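Local coordinates for protein HMG-CoA Lyase (PDB 1YDO) that is a TIM-barrel protein of the HMG-CoA lyase-like family, at residues 8-13 with 227-232; 35-40 with 274-279; 43-48 with 75-80. All coordinates share one frame; numbering follows the deposited sequence.

Contact 1 (8-13 with 227-232); sequences TIKEVG and ITVFDG
Lys10 and Asp231 sit opposite each other on neighbouring parallel strands, and their side chains cross at a slant. CB of Lys10 comes first, 3.3 Å from Asp231 OD2. CG, set anti to the carbonyl carbon (chi1 -55°), and then CD pass the same oxygen at longer range, CD lying 4.0 Å from Asp231 OD2. Beyond that the extended chain leaves the carboxylate: CE meets the methyl Val229 CG1 at 3.9 Å, and NZ makes its salt bridge with Glu173, while Tyr44 adds a cation-pi contact. With Lys10 NZ and Asp231 OD2 5.9 Å apart, the two charges are not in contact, and OD2 is instead paired with Arg139.

The strands involved, 8-11 and 229-232, are the first and last of the TIM barrel, and their pairing closes the gap between its two ends. Lys10, Asp231, Thr8 and Val229 share one face of the sheet. Ile9 and Phe230 take the other, where helices 252-261 and 215-225 pack on them.

Evidence for the register comes from the backbone. Phe230 N bonds to Thr8 O at 3.1 Å, and Lys10 N bonds to Phe230 O at 2.7 Å. Gly232 N then reaches Lys10 O, also at 2.7 Å. One step further, Val12 N donates a hydrogen bond to Gly232 O at 2.8 Å. The Glu11 chain bends at chi2, and its OE1 accepts from Gly13 N, which comes from above the carboxylate plane, as well as from Ala234 N.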
ATOM      1  N   THR A   8      -2.565  -8.659  17.241  1.00 32.84           N
ATOM      2  CA  THR A   8      -1.181  -8.567  17.675  1.00 32.73           C
ATOM      3  C   THR A   8      -0.195  -8.509  16.513  1.00 31.37           C
ATOM      4  O   THR A   8      -0.151  -9.404  15.673  1.00 29.29           O
ATOM      5  CB  THR A   8      -0.818  -9.745  18.583  1.00 34.09           C
ATOM      6  OG1 THR A   8      -1.680 -10.848  18.289  1.00 35.43           O
ATOM      7  CG2 THR A   8      -0.988  -9.356  20.045  1.00 36.22           C
ATOM      8  N   ILE A   9       0.595  -7.435  16.479  1.00 31.22           N
ATOM      9  CA  ILE A   9       1.596  -7.243  15.443  1.00 30.36           C
ATOM     10  C   ILE A   9       2.991  -7.471  16.017  1.00 30.45           C
ATOM     11  O   ILE A   9       3.321  -6.970  17.092  1.00 30.07           O
ATOM     12  CB  ILE A   9       1.574  -5.822  14.861  1.00 31.05           C
ATOM     13  CG1 ILE A   9       2.100  -4.851  15.883  1.00 31.19           C
ATOM     14  CG2 ILE A   9       0.168  -5.418  14.446  1.00 28.15           C
ATOM     15  CD1 ILE A   9       2.635  -3.624  15.254  1.00 35.33           C
ATOM     16  N   LYS A  10       3.821  -8.204  15.280  1.00 31.41           N
ATOM     17  CA  LYS A  10       5.179  -8.503  15.719  1.00 29.65           C
ATOM     18  C   LYS A  10       6.254  -7.748  14.932  1.00 28.26           C
ATOM     19  O   LYS A  10       6.286  -7.792  13.711  1.00 28.80           O
ATOM     20  CB  LYS A  10       5.401 -10.014  15.627  1.00 30.70           C
ATOM     21  CG  LYS A  10       4.345 -10.791  16.406  1.00 31.87           C
ATOM     22  CD  LYS A  10       4.749 -12.233  16.652  1.00 33.24           C
ATOM     23  CE  LYS A  10       3.778 -12.910  17.602  1.00 33.13           C
ATOM     24  NZ  LYS A  10       4.179 -14.318  17.854  1.00 37.06           N
ATOM     25  N   GLU A  11       7.127  -7.053  15.650  1.00 27.65           N
ATOM     26  CA  GLU A  11       8.207  -6.297  15.032  1.00 28.15           C
ATOM     27  C   GLU A  11       9.389  -7.204  14.697  1.00 27.97           C
ATOM     28  O   GLU A  11       9.843  -7.960  15.552  1.00 27.86           O
ATOM     29  CB  GLU A  11       8.682  -5.200  15.984  1.00 29.09           C
ATOM     30  CG  GLU A  11       9.868  -4.420  15.458  1.00 30.80           C
ATOM     31  CD  GLU A  11       9.541  -3.648  14.187  1.00 33.16           C
ATOM     32  OE1 GLU A  11      10.440  -3.514  13.330  1.00 32.67           O
ATOM     33  OE2 GLU A  11       8.394  -3.165  14.047  1.00 31.98           O
ATOM     34  N   VAL A  12       9.882  -7.139  13.460  1.00 28.22           N
ATOM     35  CA  VAL A  12      11.040  -7.949  13.058  1.00 27.48           C
ATOM     36  C   VAL A  12      12.092  -7.080  12.381  1.00 28.52           C
ATOM     37  O   VAL A  12      12.978  -7.589  11.692  1.00 30.33           O
ATOM     38  CB  VAL A  12      10.667  -9.099  12.080  1.00 27.10           C
ATOM     39  CG1 VAL A  12       9.756 -10.083  12.768  1.00 25.13           C
ATOM     40  CG2 VAL A  12      10.013  -8.543  10.824  1.00 25.05           C
ATOM     41  N   GLY A  13      11.990  -5.772  12.592  1.00 27.61           N
ATOM     42  CA  GLY A  13      12.924  -4.848  11.984  1.00 28.22           C
ATOM     43  C   GLY A  13      14.372  -5.035  12.388  1.00 29.14           C
ATOM     44  O   GLY A  13      15.271  -5.141  11.533  1.00 27.10           O
ATOM     45  N   ILE A 227      -7.097 -14.235  10.656  1.00 32.76           N
ATOM     46  CA  ILE A 227      -5.733 -14.086  11.157  1.00 31.15           C
ATOM     47  C   ILE A 227      -5.684 -12.815  12.004  1.00 29.70           C
ATOM     48  O   ILE A 227      -6.301 -11.815  11.651  1.00 30.17           O
ATOM     49  CB  ILE A 227      -4.708 -13.960   9.988  1.00 29.97           C
ATOM     50  CG1 ILE A 227      -4.409 -15.327   9.378  1.00 29.45           C
ATOM     51  CG2 ILE A 227      -3.423 -13.369  10.488  1.00 29.01           C
ATOM     52  CD1 ILE A 227      -5.522 -15.897   8.596  1.00 30.17           C
ATOM     53  N   THR A 228      -4.957 -12.846  13.113  1.00 29.86           N
ATOM     54  CA  THR A 228      -4.876 -11.676  13.973  1.00 29.58           C
ATOM     55  C   THR A 228      -3.434 -11.391  14.374  1.00 29.16           C
ATOM     56  O   THR A 228      -3.165 -10.591  15.272  1.00 29.40           O
ATOM     57  CB  THR A 228      -5.735 -11.871  15.255  1.00 31.41           C
ATOM     58  OG1 THR A 228      -5.271 -13.023  15.987  1.00 33.42           O
ATOM     59  CG2 THR A 228      -7.214 -12.079  14.887  1.00 29.68           C
ATOM     60  N   VAL A 229      -2.510 -12.049  13.693  1.00 27.52           N
ATOM     61  CA  VAL A 229      -1.097 -11.871  13.959  1.00 27.95           C
ATOM     62  C   VAL A 229      -0.379 -11.422  12.696  1.00 27.09           C
ATOM     63  O   VAL A 229      -0.396 -12.107  11.671  1.00 26.17           O
ATOM     64  CB  VAL A 229      -0.467 -13.190  14.444  1.00 28.63           C
ATOM     65  CG1 VAL A 229       0.968 -12.967  14.879  1.00 28.51           C
ATOM     66  CG2 VAL A 229      -1.290 -13.758  15.571  1.00 26.32           C
ATOM     67  N   PHE A 230       0.264 -10.269  12.762  1.00 27.80           N
ATOM     68  CA  PHE A 230       0.965  -9.785  11.590  1.00 28.68           C
ATOM     69  C   PHE A 230       2.345  -9.285  11.917  1.00 29.07           C
ATOM     70  O   PHE A 230       2.554  -8.595  12.909  1.00 29.47           O
ATOM     71  CB  PHE A 230       0.143  -8.696  10.930  1.00 28.80           C
ATOM     72  CG  PHE A 230      -1.143  -9.201  10.346  1.00 29.64           C
ATOM     73  CD1 PHE A 230      -1.172  -9.773   9.076  1.00 29.76           C
ATOM     74  CD2 PHE A 230      -2.323  -9.123  11.073  1.00 29.41           C
ATOM     75  CE1 PHE A 230      -2.367 -10.261   8.530  1.00 30.32           C
ATOM     76  CE2 PHE A 230      -3.521  -9.605  10.545  1.00 30.86           C
ATOM     77  CZ  PHE A 230      -3.543 -10.174   9.266  1.00 30.13           C
ATOM     78  N   ASP A 231       3.298  -9.654  11.074  1.00 29.31           N
ATOM     79  CA  ASP A 231       4.681  -9.253  11.255  1.00 28.15           C
ATOM     80  C   ASP A 231       4.927  -7.966  10.517  1.00 28.02           C
ATOM     81  O   ASP A 231       4.388  -7.761   9.431  1.00 29.60           O
ATOM     82  CB  ASP A 231       5.602 -10.332  10.712  1.00 28.10           C
ATOM     83  CG  ASP A 231       5.611 -11.570  11.578  1.00 28.78           C
ATOM     84  OD1 ASP A 231       6.206 -12.581  11.155  1.00 27.80           O
ATOM     85  OD2 ASP A 231       5.032 -11.519  12.684  1.00 30.06           O
ATOM     86  N   GLY A 232       5.752  -7.107  11.103  1.00 28.02           N
ATOM     87  CA  GLY A 232       6.062  -5.835  10.476  1.00 29.82           C
ATOM     88  C   GLY A 232       7.488  -5.381  10.728  1.00 29.67           C
ATOM     89  O   GLY A 232       8.178  -5.933  11.574  1.00 28.70           O
TER

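Contact 2 (35-40 with 274-279); sequences NQLSRT and LSAAKW
Gln36 and Trp279 supply the polar-on-aromatic part of this helix-helix contact. The amide nitrogen Gln36 NE2 stands 3.2 Å above one face of the Trp279 indole, displaced toward the rim, with Trp279 CD2 its nearest ring atom at 3.3 Å. The amide is not stacked flat: its plane and that of the ring are 87° apart, and the two side chains cross at about a right angle. Gln36 CG is anti to its carbonyl carbon (chi1 -54°) with the rest of the chain extended, whereas Trp279 CG lies anti to its own backbone N (chi1 -159°). NE2 has in addition a weak hydrogen bond to Thr32 O, one turn back in its own helix.

Van der Waals contact makes up the second group, and Ala276 is at its centre. Its CB touches Leu37 CD1 at 3.5 Å. The same methyl lies 3.8 Å from Gln36 OE1, and that oxygen also rests against Ala276 CA at 3.5 Å. The closest CA atoms of the two segments, those of Gln36 and Ala276, are 6.2 Å apart, which the small side chain of Ala276 allows.

No hydrogen bond joins residues 35-40 to 274-279. Ala276 O does take one from helix 27-38, but from Trp33 NE1, just before residues 35-40. Helix 270-284, which follows helix 252-261, thus packs against helix 27-38 of the barrel's helical layer, a C-terminal addition to the (beta/alpha)8 pattern of a TIM barrel.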
ATOM      1  N   ASN A  35      15.723  -0.291  22.215  1.00 37.60           N
ATOM      2  CA  ASN A  35      15.232   0.199  23.491  1.00 37.55           C
ATOM      3  C   ASN A  35      13.979   1.014  23.242  1.00 36.42           C
ATOM      4  O   ASN A  35      12.962   0.825  23.902  1.00 36.57           O
ATOM      5  CB  ASN A  35      16.296   1.045  24.176  1.00 39.01           C
ATOM      6  CG  ASN A  35      17.353   0.199  24.846  1.00 41.32           C
ATOM      7  OD1 ASN A  35      18.381   0.718  25.279  1.00 44.10           O
ATOM      8  ND2 ASN A  35      17.104  -1.114  24.948  1.00 40.69           N
ATOM      9  N   GLN A  36      14.062   1.914  22.274  1.00 35.57           N
ATOM     10  CA  GLN A  36      12.920   2.733  21.916  1.00 36.34           C
ATOM     11  C   GLN A  36      11.752   1.792  21.615  1.00 36.10           C
ATOM     12  O   GLN A  36      10.667   1.901  22.187  1.00 35.11           O
ATOM     13  CB  GLN A  36      13.252   3.562  20.680  1.00 37.45           C
ATOM     14  CG  GLN A  36      14.524   4.379  20.818  1.00 40.55           C
ATOM     15  CD  GLN A  36      14.848   5.166  19.559  1.00 43.30           C
ATOM     16  OE1 GLN A  36      13.952   5.707  18.901  1.00 46.12           O
ATOM     17  NE2 GLN A  36      16.133   5.256  19.229  1.00 43.34           N
ATOM     18  N   LEU A  37      11.990   0.850  20.715  1.00 36.06           N
ATOM     19  CA  LEU A  37      10.966  -0.104  20.347  1.00 36.31           C
ATOM     20  C   LEU A  37      10.322  -0.771  21.558  1.00 37.99           C
ATOM     21  O   LEU A  37       9.102  -0.789  21.670  1.00 37.80           O
ATOM     22  CB  LEU A  37      11.560  -1.151  19.418  1.00 34.71           C
ATOM     23  CG  LEU A  37      11.407  -0.905  17.922  1.00 33.49           C
ATOM     24  CD1 LEU A  37      11.514   0.564  17.568  1.00 34.00           C
ATOM     25  CD2 LEU A  37      12.462  -1.711  17.228  1.00 32.63           C
ATOM     26  N   SER A  38      11.142  -1.309  22.464  1.00 39.55           N
ATOM     27  CA  SER A  38      10.649  -1.974  23.675  1.00 39.18           C
ATOM     28  C   SER A  38       9.588  -1.145  24.378  1.00 40.29           C
ATOM     29  O   SER A  38       8.559  -1.668  24.794  1.00 41.51           O
ATOM     30  CB  SER A  38      11.792  -2.228  24.655  1.00 38.88           C
ATOM     31  OG  SER A  38      12.790  -3.064  24.091  1.00 40.23           O
ATOM     32  N   ARG A  39       9.834   0.148  24.530  1.00 41.13           N
ATOM     33  CA  ARG A  39       8.853   0.987  25.192  1.00 42.65           C
ATOM     34  C   ARG A  39       8.033   1.758  24.173  1.00 41.59           C
ATOM     35  O   ARG A  39       7.863   2.971  24.267  1.00 41.73           O
ATOM     36  CB  ARG A  39       9.538   1.945  26.177  1.00 45.89           C
ATOM     37  CG  ARG A  39      10.534   2.911  25.581  1.00 48.58           C
ATOM     38  CD  ARG A  39      11.198   3.723  26.700  1.00 53.51           C
ATOM     39  NE  ARG A  39      12.066   2.896  27.546  1.00 56.27           N
ATOM     40  CZ  ARG A  39      13.328   2.578  27.259  1.00 58.24           C
ATOM     41  NH1 ARG A  39      14.021   1.815  28.095  1.00 58.66           N
ATOM     42  NH2 ARG A  39      13.907   3.038  26.152  1.00 59.04           N
ATOM     43  N   THR A  40       7.512   1.029  23.199  1.00 40.64           N
ATOM     44  CA  THR A  40       6.712   1.630  22.154  1.00 38.12           C
ATOM     45  C   THR A  40       5.271   1.128  22.258  1.00 37.34           C
ATOM     46  O   THR A  40       4.318   1.792  21.838  1.00 37.01           O
ATOM     47  CB  THR A  40       7.298   1.273  20.787  1.00 37.44           C
ATOM     48  OG1 THR A  40       6.921   2.271  19.837  1.00 39.93           O
ATOM     49  CG2 THR A  40       6.792  -0.080  20.323  1.00 36.62           C
ATOM     50  N   LEU A 274       6.598   5.888  15.262  1.00 43.85           N
ATOM     51  CA  LEU A 274       7.001   6.801  14.216  1.00 43.37           C
ATOM     52  C   LEU A 274       8.312   7.468  14.583  1.00 44.52           C
ATOM     53  O   LEU A 274       9.231   7.571  13.764  1.00 45.31           O
ATOM     54  CB  LEU A 274       5.918   7.850  14.005  1.00 41.75           C
ATOM     55  CG  LEU A 274       4.720   7.358  13.207  1.00 40.08           C
ATOM     56  CD1 LEU A 274       3.490   8.152  13.580  1.00 41.68           C
ATOM     57  CD2 LEU A 274       5.011   7.488  11.721  1.00 41.43           C
ATOM     58  N   SER A 275       8.402   7.921  15.825  1.00 44.65           N
ATOM     59  CA  SER A 275       9.611   8.571  16.295  1.00 43.23           C
ATOM     60  C   SER A 275      10.773   7.591  16.137  1.00 42.02           C
ATOM     61  O   SER A 275      11.845   7.947  15.657  1.00 41.81           O
ATOM     62  CB  SER A 275       9.439   8.985  17.764  1.00 42.99           C
ATOM     63  OG  SER A 275      10.556   9.732  18.218  1.00 44.25           O
ATOM     64  N   ALA A 276      10.540   6.347  16.523  1.00 41.36           N
ATOM     65  CA  ALA A 276      11.575   5.336  16.427  1.00 42.94           C
ATOM     66  C   ALA A 276      11.978   5.076  14.986  1.00 43.33           C
ATOM     67  O   ALA A 276      13.156   4.857  14.706  1.00 43.92           O
ATOM     68  CB  ALA A 276      11.112   4.053  17.065  1.00 43.06           C
ATOM     69  N   ALA A 277      11.004   5.096  14.080  1.00 43.54           N
ATOM     70  CA  ALA A 277      11.280   4.850  12.667  1.00 43.68           C
ATOM     71  C   ALA A 277      12.196   5.929  12.130  1.00 43.72           C
ATOM     72  O   ALA A 277      13.168   5.642  11.429  1.00 44.69           O
ATOM     73  CB  ALA A 277       9.983   4.821  11.861  1.00 43.46           C
ATOM     74  N   LYS A 278      11.893   7.172  12.470  1.00 43.45           N
ATOM     75  CA  LYS A 278      12.705   8.286  11.999  1.00 43.87           C
ATOM     76  C   LYS A 278      14.142   8.146  12.472  1.00 42.70           C
ATOM     77  O   LYS A 278      15.076   8.428  11.730  1.00 42.45           O
ATOM     78  CB  LYS A 278      12.125   9.605  12.499  1.00 46.34           C
ATOM     79  CG  LYS A 278      12.844  10.826  11.974  1.00 49.25           C
ATOM     80  CD  LYS A 278      12.227  12.099  12.532  1.00 52.14           C
ATOM     81  CE  LYS A 278      13.015  13.329  12.089  1.00 54.26           C
ATOM     82  NZ  LYS A 278      12.466  14.599  12.656  1.00 54.97           N
ATOM     83  N   TRP A 279      14.313   7.693  13.707  1.00 42.06           N
ATOM     84  CA  TRP A 279      15.636   7.537  14.269  1.00 41.24           C
ATOM     85  C   TRP A 279      16.556   6.747  13.358  1.00 41.26           C
ATOM     86  O   TRP A 279      17.533   7.291  12.856  1.00 42.00           O
ATOM     87  CB  TRP A 279      15.550   6.853  15.621  1.00 42.08           C
ATOM     88  CG  TRP A 279      16.744   7.101  16.463  1.00 42.30           C
ATOM     89  CD1 TRP A 279      17.011   8.219  17.187  1.00 42.61           C
ATOM     90  CD2 TRP A 279      17.862   6.229  16.640  1.00 43.32           C
ATOM     91  NE1 TRP A 279      18.227   8.103  17.805  1.00 43.14           N
ATOM     92  CE2 TRP A 279      18.776   6.890  17.486  1.00 43.93           C
ATOM     93  CE3 TRP A 279      18.184   4.952  16.162  1.00 44.24           C
ATOM     94  CZ2 TRP A 279      19.998   6.317  17.869  1.00 44.63           C
ATOM     95  CZ3 TRP A 279      19.401   4.382  16.540  1.00 44.89           C
ATOM     96  CH2 TRP A 279      20.291   5.066  17.385  1.00 45.06           C
TER

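Contact 3 (43-48 with 75-80); sequences SYIEIT and VTYAAL
The Tyr44 ring slants past the side chains of Thr76 and Ala78 on the adjoining strand. The segments belong to a beta-alpha-beta unit of the TIM barrel, in which helix 62-68 connects strand 44-49 to strand 76-80; the short strand segments differ in direction by 42°. With CG anti to the backbone N (chi1 -176°), the Tyr44 ring brings CD2 to 3.8 Å from Thr76 CB. Its far end passes Ala78, whose CB is 3.6 Å from Tyr44 CZ, while the hydroxyl itself is hydrogen-bonded to Glu97.

Parallel pairing is documented by backbone bonds that alternate between the strands. Thr76 N donates to Ser43 O at 2.9 Å. Ile45 N then donates to Thr76 O with an N-H...O angle of 161°, and Ala78 N returns to Ile45 O at 3.0 Å. There the regular pairing ends: Ile47 has helical backbone angles and the register slips by one. A separate bond follows, from Leu80 N to Thr48 O at 3.0 Å.

On the opposite face of the sheet from Tyr44, Tyr77 receives Ile45 CD1 at 4.4 Å from its CE1. Its hydroxyl is bonded to Ser38 OG and to Glu72 N. Ile47 comes to the ring at about a right angle and touches its edge, the methyl CG2 lying near the ring plane, 3.4 Å from Tyr77 CD1.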
ATOM      1  N   SER A  43       4.611  -5.772  21.786  1.00 34.65           N
ATOM      2  CA  SER A  43       4.754  -6.823  22.786  1.00 33.12           C
ATOM      3  C   SER A  43       5.605  -7.981  22.266  1.00 34.26           C
ATOM      4  O   SER A  43       5.658  -9.038  22.889  1.00 35.82           O
ATOM      5  CB  SER A  43       3.384  -7.371  23.176  1.00 30.10           C
ATOM      6  OG  SER A  43       2.828  -8.118  22.127  1.00 25.21           O
ATOM      7  N   TYR A  44       6.257  -7.791  21.124  1.00 34.39           N
ATOM      8  CA  TYR A  44       7.083  -8.835  20.538  1.00 34.19           C
ATOM      9  C   TYR A  44       8.119  -8.202  19.626  1.00 34.64           C
ATOM     10  O   TYR A  44       7.781  -7.375  18.790  1.00 35.39           O
ATOM     11  CB  TYR A  44       6.198  -9.790  19.758  1.00 33.63           C
ATOM     12  CG  TYR A  44       6.925 -10.965  19.177  1.00 34.74           C
ATOM     13  CD1 TYR A  44       7.684 -10.835  18.017  1.00 34.50           C
ATOM     14  CD2 TYR A  44       6.799 -12.229  19.750  1.00 36.10           C
ATOM     15  CE1 TYR A  44       8.294 -11.939  17.433  1.00 36.93           C
ATOM     16  CE2 TYR A  44       7.402 -13.339  19.174  1.00 37.35           C
ATOM     17  CZ  TYR A  44       8.145 -13.189  18.008  1.00 37.93           C
ATOM     18  OH  TYR A  44       8.702 -14.291  17.394  1.00 39.67           O
ATOM     19  N   ILE A  45       9.381  -8.594  19.784  1.00 35.13           N
ATOM     20  CA  ILE A  45      10.451  -8.023  18.982  1.00 34.12           C
ATOM     21  C   ILE A  45      11.584  -9.001  18.707  1.00 35.01           C
ATOM     22  O   ILE A  45      12.227  -9.454  19.645  1.00 36.48           O
ATOM     23  CB  ILE A  45      11.091  -6.849  19.702  1.00 31.61           C
ATOM     24  CG1 ILE A  45      10.046  -5.825  20.109  1.00 29.88           C
ATOM     25  CG2 ILE A  45      12.142  -6.235  18.819  1.00 33.56           C
ATOM     26  CD1 ILE A  45      10.653  -4.615  20.784  1.00 29.67           C
ATOM     27  N   GLU A  46      11.844  -9.328  17.443  1.00 34.52           N
ATOM     28  CA  GLU A  46      12.969 -10.208  17.161  1.00 34.81           C
ATOM     29  C   GLU A  46      14.230  -9.356  17.225  1.00 35.23           C
ATOM     30  O   GLU A  46      14.622  -8.761  16.228  1.00 36.19           O
ATOM     31  CB  GLU A  46      12.871 -10.803  15.778  1.00 34.27           C
ATOM     32  CG  GLU A  46      11.782 -11.796  15.635  1.00 37.29           C
ATOM     33  CD  GLU A  46      11.972 -12.672  14.406  1.00 40.24           C
ATOM     34  OE1 GLU A  46      11.052 -13.461  14.080  1.00 42.50           O
ATOM     35  OE2 GLU A  46      13.042 -12.575  13.763  1.00 39.16           O
ATOM     36  N   ILE A  47      14.869  -9.299  18.386  1.00 34.98           N
ATOM     37  CA  ILE A  47      16.062  -8.484  18.544  1.00 33.06           C
ATOM     38  C   ILE A  47      17.203  -8.808  17.591  1.00 32.52           C
ATOM     39  O   ILE A  47      17.940  -7.912  17.189  1.00 33.22           O
ATOM     40  CB  ILE A  47      16.595  -8.578  19.967  1.00 33.71           C
ATOM     41  CG1 ILE A  47      16.940 -10.031  20.289  1.00 34.57           C
ATOM     42  CG2 ILE A  47      15.560  -8.056  20.947  1.00 32.88           C
ATOM     43  CD1 ILE A  47      17.611 -10.208  21.630  1.00 34.75           C
ATOM     44  N   THR A  48      17.359 -10.074  17.222  1.00 32.21           N
ATOM     45  CA  THR A  48      18.452 -10.449  16.326  1.00 33.11           C
ATOM     46  C   THR A  48      18.359 -11.883  15.831  1.00 34.36           C
ATOM     47  O   THR A  48      17.404 -12.601  16.138  1.00 35.08           O
ATOM     48  CB  THR A  48      19.797 -10.319  17.025  1.00 32.99           C
ATOM     49  OG1 THR A  48      20.850 -10.692  16.126  1.00 33.68           O
ATOM     50  CG2 THR A  48      19.835 -11.242  18.237  1.00 32.86           C
ATOM     51  N   VAL A  75       6.986  -7.797  27.221  1.00 45.62           N
ATOM     52  CA  VAL A  75       7.562  -7.818  25.892  1.00 42.28           C
ATOM     53  C   VAL A  75       8.213  -9.149  25.644  1.00 40.31           C
ATOM     54  O   VAL A  75       8.950  -9.640  26.482  1.00 40.24           O
ATOM     55  CB  VAL A  75       8.620  -6.731  25.729  1.00 44.04           C
ATOM     56  CG1 VAL A  75       9.119  -6.720  24.290  1.00 45.58           C
ATOM     57  CG2 VAL A  75       8.042  -5.376  26.092  1.00 46.26           C
ATOM     58  N   THR A  76       7.936  -9.739  24.491  1.00 38.66           N
ATOM     59  CA  THR A  76       8.518 -11.028  24.160  1.00 36.21           C
ATOM     60  C   THR A  76       9.688 -10.794  23.203  1.00 35.39           C
ATOM     61  O   THR A  76       9.485 -10.410  22.056  1.00 36.09           O
ATOM     62  CB  THR A  76       7.475 -11.948  23.491  1.00 36.23           C
ATOM     63  OG1 THR A  76       6.303 -12.008  24.311  1.00 37.07           O
ATOM     64  CG2 THR A  76       8.018 -13.352  23.329  1.00 37.91           C
ATOM     65  N   TYR A  77      10.913 -11.012  23.677  1.00 33.72           N
ATOM     66  CA  TYR A  77      12.100 -10.835  22.846  1.00 31.25           C
ATOM     67  C   TYR A  77      12.481 -12.161  22.198  1.00 30.77           C
ATOM     68  O   TYR A  77      12.819 -13.134  22.871  1.00 30.03           O
ATOM     69  CB  TYR A  77      13.249 -10.281  23.690  1.00 30.32           C
ATOM     70  CG  TYR A  77      12.969  -8.893  24.239  1.00 28.33           C
ATOM     71  CD1 TYR A  77      13.317  -7.754  23.519  1.00 26.16           C
ATOM     72  CD2 TYR A  77      12.298  -8.730  25.448  1.00 28.17           C
ATOM     73  CE1 TYR A  77      12.998  -6.478  23.984  1.00 27.23           C
ATOM     74  CE2 TYR A  77      11.970  -7.467  25.930  1.00 29.06           C
ATOM     75  CZ  TYR A  77      12.320  -6.343  25.192  1.00 28.11           C
ATOM     76  OH  TYR A  77      11.965  -5.106  25.650  1.00 26.67           O
ATOM     77  N   ALA A  78      12.409 -12.192  20.872  1.00 31.99           N
ATOM     78  CA  ALA A  78      12.711 -13.403  20.127  1.00 33.71           C
ATOM     79  C   ALA A  78      13.924 -13.229  19.224  1.00 33.68           C
ATOM     80  O   ALA A  78      14.347 -12.109  18.934  1.00 35.18           O
ATOM     81  CB  ALA A  78      11.488 -13.825  19.293  1.00 30.91           C
ATOM     82  N   ALA A  79      14.475 -14.347  18.776  1.00 32.34           N
ATOM     83  CA  ALA A  79      15.621 -14.322  17.887  1.00 31.72           C
ATOM     84  C   ALA A  79      15.524 -15.489  16.921  1.00 32.02           C
ATOM     85  O   ALA A  79      14.911 -16.513  17.214  1.00 31.86           O
ATOM     86  CB  ALA A  79      16.878 -14.418  18.681  1.00 30.53           C
ATOM     87  N   LEU A  80      16.122 -15.326  15.759  1.00 31.89           N
ATOM     88  CA  LEU A  80      16.089 -16.384  14.792  1.00 34.17           C
ATOM     89  C   LEU A  80      17.097 -17.444  15.226  1.00 35.96           C
ATOM     90  O   LEU A  80      18.223 -17.114  15.571  1.00 36.22           O
ATOM     91  CB  LEU A  80      16.478 -15.847  13.428  1.00 33.92           C
ATOM     92  CG  LEU A  80      15.940 -16.691  12.270  1.00 32.98           C
ATOM     93  CD1 LEU A  80      14.432 -16.552  12.208  1.00 32.20           C
ATOM     94  CD2 LEU A  80      16.566 -16.223  10.989  1.00 33.28           C
TER

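In the fold
Contacts 1 and 3 lie in the same barrel sheet, their centres about 11 Å apart, and strand 8-11 meets strand 44-49 between them: Glu11 N with Tyr44 O and Glu11 O with Glu46 N are probable hydrogen bonds. Four strands thus run side by side, 229-232, 8-11, 44-49 and 76-80, consistent with a closed barrel. Contact 2 lies outside it among the helices, its centre about 16 Å from that of contact 1 and about 14 Å from that of contact 3; Leu37 packs on both Glu11 and Ile45. In sequence, contact 3 is nested within the loops closed by contacts 1 and 2, whose segments alternate, so late elements, strand 229-232 and helix 270-284, are brought onto the early strand 8-11 and helix 27-38.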